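Local coordinates for protein amidohydrolase (Mycoplasma synoviae, PDB 3OVG) that hydrolyses phosphorylated 1,4-lactones such as D-xylono- and L-arabino-1,4-lactone 5-phosphate, and also carboxy 1,4-lactones, with two zinc ions per subunit, at residues 40-45 against 276-281; 27-32 against 66-71; 170-175 against 203-208; 118-123 against 174-179. One frame throughout, in Å; residues are numbered along the deposited sequence.

Interaction 1 of 4, residues 40-45 against 276-281; sequences HIDFLM and GRILYQ. With PO4 (phosphate ion), chain I.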
loop_
_atom_site.group_PDB
_atom_site.type_symbol
_atom_site.label_atom_id
_atom_site.label_comp_id
_atom_site.label_asym_id
_atom_site.label_seq_id
_atom_site.Cartn_x
_atom_site.Cartn_y
_atom_site.Cartn_z
ATOM N N HIS A 40 1.922 -9.801 -9.341
ATOM C CA HIS A 40 2.890 -10.489 -8.486
ATOM C C HIS A 40 4.050 -11.120 -9.265
ATOM O O HIS A 40 3.853 -11.783 -10.299
ATOM C CB HIS A 40 2.184 -11.537 -7.622
ATOM C CG HIS A 40 2.920 -11.860 -6.357
ATOM N ND1 HIS A 40 4.110 -12.556 -6.344
ATOM C CD2 HIS A 40 2.644 -11.559 -5.063
ATOM C CE1 HIS A 40 4.539 -12.666 -5.095
ATOM N NE2 HIS A 40 3.671 -12.068 -4.300
ATOM N N ILE A 41 5.261 -10.916 -8.767
ATOM C CA ILE A 41 6.461 -11.435 -9.435
ATOM C C ILE A 41 6.413 -12.969 -9.645
ATOM O O ILE A 41 6.963 -13.469 -10.645
ATOM C CB ILE A 41 7.738 -11.040 -8.674
ATOM C CG1 ILE A 41 9.001 -11.392 -9.483
ATOM C CG2 ILE A 41 7.758 -11.711 -7.298
ATOM C CD1 ILE A 41 9.009 -10.808 -10.917
ATOM N N ASP A 42 5.729 -13.698 -8.746
ATOM C CA ASP A 42 5.595 -15.175 -8.852
ATOM C C ASP A 42 4.891 -15.671 -10.146
ATOM O O ASP A 42 4.983 -16.848 -10.518
ATOM C CB ASP A 42 4.835 -15.741 -7.638
ATOM C CG ASP A 42 5.687 -15.771 -6.362
ATOM O OD1 ASP A 42 6.856 -15.275 -6.353
ATOM O OD2 ASP A 42 5.163 -16.311 -5.368
ATOM N N PHE A 43 4.156 -14.778 -10.797
ATOM C CA PHE A 43 3.525 -15.104 -12.072
ATOM C C PHE A 43 4.512 -15.098 -13.243
ATOM O O PHE A 43 4.196 -15.577 -14.329
ATOM C CB PHE A 43 2.342 -14.189 -12.348
ATOM C CG PHE A 43 1.160 -14.477 -11.479
ATOM C CD1 PHE A 43 0.446 -15.666 -11.629
ATOM C CD2 PHE A 43 0.777 -13.585 -10.497
ATOM C CE1 PHE A 43 -0.655 -15.958 -10.802
ATOM C CE2 PHE A 43 -0.320 -13.857 -9.668
ATOM C CZ PHE A 43 -1.037 -15.039 -9.825
ATOM N N LEU A 44 5.706 -14.575 -13.015
ATOM C CA LEU A 44 6.727 -14.577 -14.044
ATOM C C LEU A 44 7.465 -15.914 -14.063
ATOM O O LEU A 44 8.118 -16.280 -13.081
ATOM C CB LEU A 44 7.703 -13.413 -13.837
ATOM C CG LEU A 44 8.774 -13.328 -14.912
ATOM C CD1 LEU A 44 8.172 -12.916 -16.271
ATOM C CD2 LEU A 44 9.815 -12.331 -14.459
HETATM N N MSE A 45 7.345 -16.637 -15.175
HETATM C CA MSE A 45 7.880 -17.992 -15.311
HETATM C C MSE A 45 8.577 -18.167 -16.650
HETATM O O MSE A 45 7.917 -18.346 -17.695
HETATM C CB MSE A 45 6.743 -19.041 -15.165
HETATM C CG MSE A 45 5.926 -18.840 -13.899
HETATM SE SE MSE A 45 4.309 -19.990 -13.720
HETATM C CE MSE A 45 5.202 -21.741 -13.846
ATOM N N GLY A 276 0.201 -21.992 -12.287
ATOM C CA GLY A 276 0.477 -20.729 -12.954
ATOM C C GLY A 276 1.220 -19.708 -12.114
ATOM O O GLY A 276 1.230 -18.523 -12.450
ATOM N N ARG A 277 1.840 -20.178 -11.029
ATOM C CA ARG A 277 2.779 -19.387 -10.255
ATOM C C ARG A 277 4.057 -20.208 -10.140
ATOM O O ARG A 277 4.019 -21.441 -10.171
ATOM C CB ARG A 277 2.236 -19.097 -8.849
ATOM C CG ARG A 277 1.135 -18.048 -8.801
ATOM C CD ARG A 277 0.655 -17.806 -7.378
ATOM N NE ARG A 277 1.712 -17.188 -6.574
ATOM C CZ ARG A 277 1.511 -16.193 -5.702
ATOM N NH1 ARG A 277 0.286 -15.682 -5.533
ATOM N NH2 ARG A 277 2.542 -15.697 -5.008
ATOM N N ILE A 278 5.183 -19.532 -9.963
ATOM C CA ILE A 278 6.474 -20.202 -9.974
ATOM C C ILE A 278 6.646 -21.299 -8.898
ATOM O O ILE A 278 7.369 -22.279 -9.128
ATOM C CB ILE A 278 7.592 -19.160 -9.895
ATOM C CG1 ILE A 278 8.913 -19.669 -10.516
ATOM C CG2 ILE A 278 7.724 -18.619 -8.492
ATOM C CD1 ILE A 278 9.857 -18.481 -10.941
ATOM N N LEU A 279 5.983 -21.160 -7.749
ATOM C CA LEU A 279 6.082 -22.188 -6.673
ATOM C C LEU A 279 5.073 -23.342 -6.788
ATOM O O LEU A 279 4.936 -24.162 -5.877
ATOM C CB LEU A 279 5.984 -21.563 -5.277
ATOM C CG LEU A 279 7.090 -20.541 -4.958
ATOM C CD1 LEU A 279 6.968 -20.023 -3.525
ATOM C CD2 LEU A 279 8.472 -21.167 -5.170
ATOM N N TYR A 280 4.361 -23.403 -7.901
ATOM C CA TYR A 280 3.383 -24.455 -8.123
ATOM C C TYR A 280 3.945 -25.575 -8.995
ATOM O O TYR A 280 3.218 -26.482 -9.385
ATOM C CB TYR A 280 2.091 -23.876 -8.750
ATOM C CG TYR A 280 1.296 -22.949 -7.832
ATOM C CD1 TYR A 280 1.660 -22.770 -6.490
ATOM C CD2 TYR A 280 0.137 -22.309 -8.291
ATOM C CE1 TYR A 280 0.909 -21.937 -5.643
ATOM C CE2 TYR A 280 -0.606 -21.507 -7.466
ATOM C CZ TYR A 280 -0.222 -21.317 -6.147
ATOM O OH TYR A 280 -0.976 -20.499 -5.343
ATOM N N GLN A 281 5.245 -25.517 -9.304
ATOM C CA GLN A 281 5.903 -26.633 -9.973
ATOM C C GLN A 281 7.155 -27.005 -9.200
ATOM O O GLN A 281 7.772 -26.138 -8.598
ATOM C CB GLN A 281 6.232 -26.298 -11.429
ATOM C CG GLN A 281 4.983 -26.127 -12.255
ATOM C CD GLN A 281 5.275 -25.921 -13.715
ATOM O OE1 GLN A 281 6.321 -26.348 -14.218
ATOM N NE2 GLN A 281 4.341 -25.273 -14.418
HETATM P P PO4 I . -3.350 -18.289 -7.155
HETATM O O1 PO4 I . -2.690 -18.401 -8.541
HETATM O O2 PO4 I . -2.710 -17.160 -6.311
HETATM O O3 PO4 I . -4.842 -18.000 -7.361
HETATM O O4 PO4 I . -3.232 -19.645 -6.464
HETATM O O HOH W 1 4.089 -18.706 -6.066
#
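Arg277 and Asp42 form a salt bridge in which Arg277 NH2 donates to Asp42 OD2 at 2.7 Å. The bond is nearly straight at 166°. OD2 lies in the plane of the guanidinium, but NH2 meets the carboxylate from above its plane. The two planes are 71° apart. A water makes a second link, accepting from Arg277 NE and donating to OD2. NH2 also sits over one face of the His40 ring, toward the rim, 3.6 Å from His40 CE1. Lower down the same side chain, Arg277 CG rests 3.4 Å from Phe43 CE1. The carbonyl of Gly276 meets that ring at its edge, with O 3.1 Å from Phe43 CD1. The backbones are tied by Ile278 N donating to Asp42 O at 2.7 Å. Both segments lie in loops of the phosphotriesterase-family TIM barrel, 40-45 with a short 3-10 turn at 41-43. Segment 276-281 follows strand 269-271 and carries the substrate-binding residues Arg277 to Tyr280. Here a phosphate ion, probably from the crystallisation liquor, takes a hydrogen bond from Tyr280 OH to its O4 at 2.7 Å. Arg277 NH1 reaches its O2 only weakly, and Lys246 and Tyr247 also bind it. The ion may mimic the phosphate of a substrate. Further out, His40 ND1 accepts from Asp42 N in its ring plane, which orients the imidazole so that one face meets Arg277 NH2. Met45, a selenomethionine, lays SE 3.5 Å from Gly276 C; the bend at chi3 (58°) carries CE toward Gln281 NE2. Leu44 packs on Tyr110 of a second subunit.

Interaction 2 of 4, residues 27-32 against 66-71; sequences DHFIKN and IVTMDP. With ZN (zinc ion), chain G.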
loop_
_atom_site.group_PDB
_atom_site.type_symbol
_atom_site.label_atom_id
_atom_site.label_comp_id
_atom_site.label_asym_id
_atom_site.label_seq_id
_atom_site.Cartn_x
_atom_site.Cartn_y
_atom_site.Cartn_z
ATOM N N ASP A 27 -3.031 -25.662 -17.676
ATOM C CA ASP A 27 -1.770 -25.526 -16.980
ATOM C C ASP A 27 -0.853 -24.537 -17.674
ATOM O O ASP A 27 -1.264 -23.892 -18.655
ATOM C CB ASP A 27 -1.108 -26.899 -16.828
ATOM C CG ASP A 27 -0.540 -27.100 -15.438
ATOM O OD1 ASP A 27 0.071 -26.138 -14.925
ATOM O OD2 ASP A 27 -0.717 -28.192 -14.854
ATOM N N HIS A 28 0.381 -24.420 -17.191
ATOM C CA HIS A 28 1.249 -23.368 -17.668
ATOM C C HIS A 28 2.668 -23.825 -17.582
ATOM O O HIS A 28 2.972 -24.693 -16.797
ATOM C CB HIS A 28 1.096 -22.098 -16.821
ATOM C CG HIS A 28 -0.294 -21.577 -16.800
ATOM N ND1 HIS A 28 -0.779 -20.737 -17.772
ATOM C CD2 HIS A 28 -1.330 -21.835 -15.968
ATOM C CE1 HIS A 28 -2.051 -20.482 -17.536
ATOM N NE2 HIS A 28 -2.410 -21.146 -16.451
ATOM N N PHE A 29 3.536 -23.199 -18.368
ATOM C CA PHE A 29 4.964 -23.379 -18.189
ATOM C C PHE A 29 5.665 -22.040 -18.300
ATOM O O PHE A 29 6.421 -21.646 -17.406
ATOM C CB PHE A 29 5.516 -24.363 -19.219
ATOM C CG PHE A 29 5.168 -25.791 -18.925
ATOM C CD1 PHE A 29 5.641 -26.411 -17.775
ATOM C CD2 PHE A 29 4.389 -26.518 -19.802
ATOM C CE1 PHE A 29 5.314 -27.771 -17.491
ATOM C CE2 PHE A 29 4.064 -27.859 -19.530
ATOM C CZ PHE A 29 4.543 -28.488 -18.379
ATOM N N ILE A 30 5.418 -21.357 -19.418
ATOM C CA ILE A 30 5.971 -20.038 -19.652
ATOM C C ILE A 30 4.887 -18.963 -19.522
ATOM O O ILE A 30 3.842 -19.040 -20.178
ATOM C CB ILE A 30 6.585 -19.962 -21.060
ATOM C CG1 ILE A 30 7.615 -21.100 -21.243
ATOM C CG2 ILE A 30 7.191 -18.557 -21.304
ATOM C CD1 ILE A 30 8.866 -20.947 -20.395
ATOM N N LYS A 31 5.141 -17.984 -18.660
ATOM C CA LYS A 31 4.347 -16.780 -18.573
ATOM C C LYS A 31 5.331 -15.643 -18.743
ATOM O O LYS A 31 6.151 -15.341 -17.855
ATOM C CB LYS A 31 3.624 -16.673 -17.223
ATOM C CG LYS A 31 2.412 -17.622 -17.081
ATOM C CD LYS A 31 1.698 -17.429 -15.700
ATOM C CE LYS A 31 0.357 -18.204 -15.648
ATOM N NZ LYS A 31 -0.491 -17.788 -14.457
ATOM N N ASN A 32 5.267 -15.022 -19.903
ATOM C CA ASN A 32 6.254 -14.036 -20.280
ATOM C C ASN A 32 5.683 -12.619 -20.129
ATOM O O ASN A 32 5.093 -12.079 -21.052
ATOM C CB ASN A 32 6.666 -14.345 -21.729
ATOM C CG ASN A 32 7.738 -13.433 -22.242
ATOM O OD1 ASN A 32 7.762 -13.090 -23.437
ATOM N ND2 ASN A 32 8.636 -13.031 -21.365
ATOM N N ILE A 66 -0.528 -31.683 -22.311
ATOM C CA ILE A 66 -0.796 -30.521 -21.477
ATOM C C ILE A 66 -1.352 -29.374 -22.299
ATOM O O ILE A 66 -0.758 -28.968 -23.290
ATOM C CB ILE A 66 0.465 -30.092 -20.661
ATOM C CG1 ILE A 66 0.792 -31.165 -19.636
ATOM C CG2 ILE A 66 0.238 -28.759 -19.957
ATOM C CD1 ILE A 66 2.177 -31.084 -19.059
ATOM N N VAL A 67 -2.528 -28.877 -21.914
ATOM C CA VAL A 67 -3.101 -27.693 -22.550
ATOM C C VAL A 67 -2.668 -26.415 -21.789
ATOM O O VAL A 67 -3.115 -26.149 -20.674
ATOM C CB VAL A 67 -4.642 -27.775 -22.585
ATOM C CG1 VAL A 67 -5.253 -26.640 -23.419
ATOM C CG2 VAL A 67 -5.095 -29.161 -23.115
ATOM N N THR A 68 -1.830 -25.604 -22.410
ATOM C CA THR A 68 -1.372 -24.393 -21.762
ATOM C C THR A 68 -2.342 -23.235 -22.040
ATOM O O THR A 68 -2.465 -22.768 -23.171
ATOM C CB THR A 68 0.081 -24.049 -22.177
ATOM O OG1 THR A 68 0.149 -23.900 -23.595
ATOM C CG2 THR A 68 1.028 -25.195 -21.771
HETATM N N MSE A 69 -3.014 -22.766 -20.998
HETATM C CA MSE A 69 -4.122 -21.836 -21.169
HETATM C C MSE A 69 -3.737 -20.331 -21.083
HETATM O O MSE A 69 -4.308 -19.584 -20.303
HETATM C CB MSE A 69 -5.248 -22.174 -20.175
HETATM C CG MSE A 69 -5.948 -23.540 -20.470
HETATM SE SE MSE A 69 -6.723 -23.639 -22.292
HETATM C CE MSE A 69 -7.527 -21.819 -22.453
ATOM N N ASP A 70 -2.783 -19.897 -21.891
ATOM C CA ASP A 70 -2.437 -18.481 -21.902
ATOM C C ASP A 70 -2.969 -17.784 -23.162
ATOM O O ASP A 70 -2.544 -18.095 -24.266
ATOM C CB ASP A 70 -0.934 -18.351 -21.846
ATOM C CG ASP A 70 -0.305 -19.341 -20.852
ATOM O OD1 ASP A 70 0.079 -20.460 -21.291
ATOM O OD2 ASP A 70 -0.215 -18.986 -19.655
ATOM N N PRO A 71 -3.908 -16.850 -23.002
ATOM C CA PRO A 71 -4.357 -16.156 -24.212
ATOM C C PRO A 71 -3.222 -15.225 -24.659
ATOM O O PRO A 71 -2.329 -14.906 -23.885
ATOM C CB PRO A 71 -5.540 -15.313 -23.727
ATOM C CG PRO A 71 -5.407 -15.234 -22.195
ATOM C CD PRO A 71 -4.284 -16.150 -21.763
HETATM ZN ZN ZN G . -4.365 -20.650 -15.367
HETATM O O HOH W 2 2.262 -21.262 -19.964
HETATM O O HOH W 3 -2.955 -18.879 -14.293
HETATM O O HOH W 4 -5.588 -19.860 -13.518
#
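Phe29 points the edge of its ring at Ile66, with CZ 3.6 Å from Ile66 CD1. The two side chains cross at about a right angle. Segment 66-71 runs off the end of strand 63-68, one of the parallel strands of the TIM barrel. Segment 27-32 follows strand 22-25, its neighbour in the sheet. One parallel bridge, Asp27 with Thr68, continues this pairing: Asp27 N donates to Val67 O, and Met69 N donates to Asp27 O at 3.1 Å. Just past the bridge lies the zinc site. His26 and His28 form the His-X-His motif of the amidohydrolase superfamily. His28 NE2 binds the zinc ion at 2.3 Å, together with His26, Asp274, the carboxylated lysine at position 155 and two waters. The other ring nitrogen, ND1, donates to Asp70 OD2 at 2.6 Å. Asp70 is thus a second-shell residue that fixes the rotation of the imidazole. OD2 lies near the ring plane, while ND1 stands above the carboxylate plane; ring and carboxylate are 64° apart. Lys31 CE lies over one face of the ring. Lys31 NZ turns to Glu36, Gly276 O and a zinc-bound water. A water accepts from Phe29 N and donates to Ile30 O and, at 2.7 Å, to Asp70 OD1.

Interaction 3 of 4, residues 170-175 against 203-208; sequences ALEVAA and IGFGAN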
loop_
_atom_site.group_PDB
_atom_site.type_symbol
_atom_site.label_atom_id
_atom_site.label_comp_id
_atom_site.label_asym_id
_atom_site.label_seq_id
_atom_site.Cartn_x
_atom_site.Cartn_y
_atom_site.Cartn_z
ATOM N N ALA A 170 -15.961 -11.180 -25.221
ATOM C CA ALA A 170 -14.954 -12.220 -25.416
ATOM C C ALA A 170 -15.635 -13.587 -25.490
ATOM O O ALA A 170 -15.183 -14.463 -26.235
ATOM C CB ALA A 170 -13.906 -12.185 -24.288
ATOM N N LEU A 171 -16.756 -13.756 -24.781
ATOM C CA LEU A 171 -17.511 -15.013 -24.889
ATOM C C LEU A 171 -18.082 -15.173 -26.295
ATOM O O LEU A 171 -18.074 -16.256 -26.858
ATOM C CB LEU A 171 -18.646 -15.108 -23.829
ATOM C CG LEU A 171 -18.181 -15.328 -22.381
ATOM C CD1 LEU A 171 -19.341 -15.175 -21.415
ATOM C CD2 LEU A 171 -17.575 -16.707 -22.235
ATOM N N GLU A 172 -18.563 -14.081 -26.871
ATOM C CA GLU A 172 -19.104 -14.112 -28.223
ATOM C C GLU A 172 -17.945 -14.423 -29.177
ATOM O O GLU A 172 -18.073 -15.207 -30.111
ATOM C CB GLU A 172 -19.781 -12.772 -28.601
ATOM C CG GLU A 172 -20.186 -12.741 -30.082
ATOM C CD GLU A 172 -21.058 -11.562 -30.467
ATOM O OE1 GLU A 172 -21.574 -10.862 -29.588
ATOM O OE2 GLU A 172 -21.217 -11.332 -31.675
ATOM N N VAL A 173 -16.798 -13.816 -28.930
ATOM C CA VAL A 173 -15.650 -14.085 -29.777
ATOM C C VAL A 173 -15.298 -15.590 -29.697
ATOM O O VAL A 173 -15.051 -16.245 -30.712
ATOM C CB VAL A 173 -14.448 -13.199 -29.398
ATOM C CG1 VAL A 173 -13.150 -13.795 -29.984
ATOM C CG2 VAL A 173 -14.666 -11.743 -29.876
ATOM N N ALA A 174 -15.332 -16.152 -28.496
ATOM C CA ALA A 174 -14.995 -17.565 -28.329
ATOM C C ALA A 174 -16.022 -18.448 -29.053
ATOM O O ALA A 174 -15.670 -19.367 -29.774
ATOM C CB ALA A 174 -14.961 -17.902 -26.864
ATOM N N ALA A 175 -17.301 -18.169 -28.847
ATOM C CA ALA A 175 -18.365 -18.971 -29.462
ATOM C C ALA A 175 -18.262 -18.911 -30.984
ATOM O O ALA A 175 -18.362 -19.934 -31.662
ATOM C CB ALA A 175 -19.761 -18.518 -28.970
ATOM N N ILE A 203 -23.643 -21.207 -25.297
ATOM C CA ILE A 203 -24.616 -22.028 -25.968
ATOM C C ILE A 203 -25.642 -21.154 -26.644
ATOM O O ILE A 203 -26.083 -21.455 -27.730
ATOM C CB ILE A 203 -25.318 -22.963 -24.964
ATOM C CG1 ILE A 203 -24.333 -24.033 -24.467
ATOM C CG2 ILE A 203 -26.558 -23.557 -25.606
ATOM C CD1 ILE A 203 -24.812 -24.803 -23.165
ATOM N N GLY A 204 -25.993 -20.039 -26.013
ATOM C CA GLY A 204 -26.885 -19.080 -26.640
ATOM C C GLY A 204 -26.331 -18.478 -27.932
ATOM O O GLY A 204 -27.096 -18.134 -28.841
ATOM N N PHE A 205 -25.015 -18.311 -28.017
ATOM C CA PHE A 205 -24.425 -17.829 -29.257
ATOM C C PHE A 205 -24.419 -18.921 -30.326
ATOM O O PHE A 205 -24.190 -18.636 -31.495
ATOM C CB PHE A 205 -23.002 -17.326 -29.051
ATOM C CG PHE A 205 -22.926 -15.994 -28.407
ATOM C CD1 PHE A 205 -23.371 -14.866 -29.081
ATOM C CD2 PHE A 205 -22.412 -15.868 -27.128
ATOM C CE1 PHE A 205 -23.283 -13.605 -28.488
ATOM C CE2 PHE A 205 -22.324 -14.626 -26.515
ATOM C CZ PHE A 205 -22.766 -13.484 -27.189
ATOM N N GLY A 206 -24.639 -20.167 -29.914
ATOM C CA GLY A 206 -24.619 -21.268 -30.856
ATOM C C GLY A 206 -23.445 -22.219 -30.642
ATOM O O GLY A 206 -23.260 -23.151 -31.410
ATOM N N ALA A 207 -22.642 -22.008 -29.606
ATOM C CA ALA A 207 -21.527 -22.931 -29.371
ATOM C C ALA A 207 -22.044 -24.309 -28.985
ATOM O O ALA A 207 -23.099 -24.412 -28.388
ATOM C CB ALA A 207 -20.542 -22.379 -28.309
ATOM N N ASN A 208 -21.305 -25.357 -29.350
ATOM C CA ASN A 208 -21.619 -26.725 -28.926
ATOM C C ASN A 208 -21.208 -26.986 -27.464
ATOM O O ASN A 208 -20.012 -26.943 -27.147
ATOM C CB ASN A 208 -20.899 -27.698 -29.861
ATOM C CG ASN A 208 -21.235 -29.172 -29.585
ATOM O OD1 ASN A 208 -21.977 -29.520 -28.662
ATOM N ND2 ASN A 208 -20.655 -30.048 -30.399
#
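Glu172 lays its aliphatic stem over one face of the Phe205 ring. Its CB stands 3.7 Å from the ring centroid, 26° off the normal, a CH-pi contact offset toward the rim. The contact joins two outer helices of the TIM barrel, 165-181 and 195-205, which are consecutive in the chain with strand 185-190 between them. The Phe205 side is the tight part. Glu172 CG is anti to its backbone N (chi1 173°). The extended Glu172 side chain crosses that of Phe205 at about a right angle, and OE1 lies 3.4 Å from Phe205 CE1. The carboxylate is tilted 36° from the ring plane and turns its charge to other partners: OE1 makes a salt bridge with Lys349 and OE2 one with Arg176. At the other end of the phenylalanine, Ala175 CB touches Phe205 CB at 3.5 Å. The backbones come nearest at Ala175 and Ala207, CA to CA 5.1 Å. The rest is looser. Ala175 CB is 4.0 Å from Ala207 CB, and the backbone carbon C of Leu171 is 4.3 Å from Phe205 CE2. No hydrogen bond crosses between the segments; the contact is CH-pi and van der Waals. Ala207 belongs to the loop after helix 195-205 and also packs on Ile185 of strand 185-190. Between Phe205 and Ala207 the chain turns through Gly206, which is partly exposed. Its positive phi ends the helix in a Schellman motif. Gly206 O accepts a hydrogen bond from Arg334, and Gly206 N donates back to Ile203 O at 2.9 Å.

Interaction 4 of 4, residues 118-123 against 174-179; sequences PTEEIV and AARTSI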
loop_
_atom_site.group_PDB
_atom_site.type_symbol
_atom_site.label_atom_id
_atom_site.label_comp_id
_atom_site.label_asym_id
_atom_site.label_seq_id
_atom_site.Cartn_x
_atom_site.Cartn_y
_atom_site.Cartn_z
ATOM N N PRO A 118 -14.072 -3.979 -33.351
ATOM C CA PRO A 118 -15.351 -4.655 -33.598
ATOM C C PRO A 118 -15.206 -6.164 -33.485
ATOM O O PRO A 118 -14.254 -6.756 -33.990
ATOM C CB PRO A 118 -15.695 -4.265 -35.052
ATOM C CG PRO A 118 -14.938 -3.009 -35.302
ATOM C CD PRO A 118 -13.664 -3.137 -34.485
ATOM N N THR A 119 -16.156 -6.781 -32.804
ATOM C CA THR A 119 -16.130 -8.215 -32.562
ATOM C C THR A 119 -15.736 -9.004 -33.798
ATOM O O THR A 119 -14.846 -9.857 -33.743
ATOM C CB THR A 119 -17.494 -8.659 -32.054
ATOM O OG1 THR A 119 -17.801 -7.878 -30.901
ATOM C CG2 THR A 119 -17.499 -10.163 -31.693
ATOM N N GLU A 120 -16.403 -8.709 -34.912
ATOM C CA GLU A 120 -16.149 -9.346 -36.197
ATOM C C GLU A 120 -14.649 -9.410 -36.548
ATOM O O GLU A 120 -14.162 -10.446 -36.994
ATOM C CB GLU A 120 -16.932 -8.556 -37.259
ATOM C CG GLU A 120 -16.975 -9.143 -38.614
ATOM C CD GLU A 120 -17.550 -8.153 -39.672
ATOM O OE1 GLU A 120 -18.367 -7.251 -39.322
ATOM O OE2 GLU A 120 -17.170 -8.287 -40.861
ATOM N N GLU A 121 -13.918 -8.309 -36.363
ATOM C CA GLU A 121 -12.480 -8.298 -36.668
ATOM C C GLU A 121 -11.678 -9.107 -35.635
ATOM O O GLU A 121 -10.677 -9.743 -35.947
ATOM C CB GLU A 121 -11.931 -6.864 -36.702
ATOM C CG GLU A 121 -12.565 -5.963 -37.788
ATOM C CD GLU A 121 -12.243 -6.453 -39.176
ATOM O OE1 GLU A 121 -11.083 -6.878 -39.407
ATOM O OE2 GLU A 121 -13.145 -6.416 -40.041
ATOM N N ILE A 122 -12.103 -9.047 -34.391
ATOM C CA ILE A 122 -11.434 -9.830 -33.356
ATOM C C ILE A 122 -11.589 -11.322 -33.666
ATOM O O ILE A 122 -10.618 -12.075 -33.569
ATOM C CB ILE A 122 -11.963 -9.484 -31.952
ATOM C CG1 ILE A 122 -11.524 -8.063 -31.622
ATOM C CG2 ILE A 122 -11.454 -10.520 -30.895
ATOM C CD1 ILE A 122 -12.119 -7.488 -30.367
ATOM N N VAL A 123 -12.790 -11.724 -34.082
ATOM C CA VAL A 123 -13.031 -13.101 -34.510
ATOM C C VAL A 123 -12.063 -13.544 -35.618
ATOM O O VAL A 123 -11.489 -14.625 -35.517
ATOM C CB VAL A 123 -14.496 -13.339 -34.923
ATOM C CG1 VAL A 123 -14.635 -14.692 -35.589
ATOM C CG2 VAL A 123 -15.418 -13.264 -33.680
ATOM N N ALA A 174 -15.332 -16.152 -28.496
ATOM C CA ALA A 174 -14.995 -17.565 -28.329
ATOM C C ALA A 174 -16.022 -18.448 -29.053
ATOM O O ALA A 174 -15.670 -19.367 -29.774
ATOM C CB ALA A 174 -14.961 -17.902 -26.864
ATOM N N ALA A 175 -17.301 -18.169 -28.847
ATOM C CA ALA A 175 -18.365 -18.971 -29.462
ATOM C C ALA A 175 -18.262 -18.911 -30.984
ATOM O O ALA A 175 -18.362 -19.934 -31.662
ATOM C CB ALA A 175 -19.761 -18.518 -28.970
ATOM N N ARG A 176 -18.029 -17.719 -31.519
ATOM C CA ARG A 176 -17.975 -17.572 -32.987
ATOM C C ARG A 176 -16.754 -18.273 -33.628
ATOM O O ARG A 176 -16.842 -18.896 -34.687
ATOM C CB ARG A 176 -18.050 -16.083 -33.368
ATOM C CG ARG A 176 -19.465 -15.484 -33.130
ATOM C CD ARG A 176 -19.530 -13.957 -33.226
ATOM N NE ARG A 176 -19.264 -13.427 -34.563
ATOM C CZ ARG A 176 -19.605 -12.197 -34.959
ATOM N NH1 ARG A 176 -20.245 -11.383 -34.123
ATOM N NH2 ARG A 176 -19.326 -11.779 -36.196
ATOM N N THR A 177 -15.613 -18.162 -32.973
ATOM C CA THR A 177 -14.385 -18.830 -33.418
ATOM C C THR A 177 -14.563 -20.335 -33.330
ATOM O O THR A 177 -14.126 -21.091 -34.215
ATOM C CB THR A 177 -13.201 -18.394 -32.535
ATOM O OG1 THR A 177 -13.080 -16.974 -32.619
ATOM C CG2 THR A 177 -11.864 -19.010 -33.000
ATOM N N SER A 178 -15.210 -20.786 -32.264
ATOM C CA SER A 178 -15.395 -22.222 -32.067
ATOM C C SER A 178 -16.367 -22.758 -33.151
ATOM O O SER A 178 -16.121 -23.760 -33.816
ATOM C CB SER A 178 -15.936 -22.507 -30.658
ATOM O OG SER A 178 -16.273 -23.880 -30.518
ATOM N N ILE A 179 -17.460 -22.056 -33.350
ATOM C CA ILE A 179 -18.407 -22.442 -34.389
ATOM C C ILE A 179 -17.748 -22.467 -35.759
ATOM O O ILE A 179 -17.919 -23.418 -36.521
ATOM C CB ILE A 179 -19.582 -21.476 -34.390
ATOM C CG1 ILE A 179 -20.481 -21.781 -33.180
ATOM C CG2 ILE A 179 -20.346 -21.520 -35.749
ATOM C CD1 ILE A 179 -21.339 -20.598 -32.804
#
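Arg176 extends from helix 165-181 over the first turn of helix 119-131, and Val123 packs against its stem. The two side chains cross at about a right angle. Val123 CG2 touches both Arg176 CB and, at 3.9 Å, Arg176 NE. The arginine bends at chi3 (66°), which turns NE toward this methyl. The guanidinium reaches the start of the other helix. Thr119 CG2 lies 3.9 Å from Arg176 NH1, again with the side chains crossing at about a right angle. NH2 lies 4.0 Å from Glu120 CA. The carboxylate of Glu120 stays apart, with OE1 5.6 Å from Arg176 NH2, so any attraction is at long range. The charge has a firmer partner in Glu172, through NH1. Val123 and Thr177 slide past each other in opposite directions, with Val123 CG1 4.1 Å from Thr177 OG1. That hydroxyl is hydrogen-bonded to Val173 O in its own helix. No hydrogen bond joins the two segments. The axes of 119-123 and 174-179 approach to 9.9 Å, with a crossing angle of -46°. These are two outer helices of the TIM barrel. Thr119 and Ile122 also pack on Val173 of helix 165-181, while Ala175 of that helix packs on Leu202 of helix 195-205.

Interactions 1 and 2 touch, with centres 11 Å apart, and their segments alternate along the chain. Lys31 joins them: its NZ reaches Gly276 O and its backbone N reaches Met45 O. Together they link the zinc-binding loop after strand 22-25 to the substrate loop after strand 269-271. Interactions 3 and 4 lie among the outer helices, with centres 8 Å apart. They share helix 165-181 and residues Ala174 and Ala175, so that helix packs on both 119-131 and 195-205. Both are nested inside the long loop closed by interaction 1, about 31 Å from it between centres. One pair thus contributes to the active site; the other joins the barrel's helical shell.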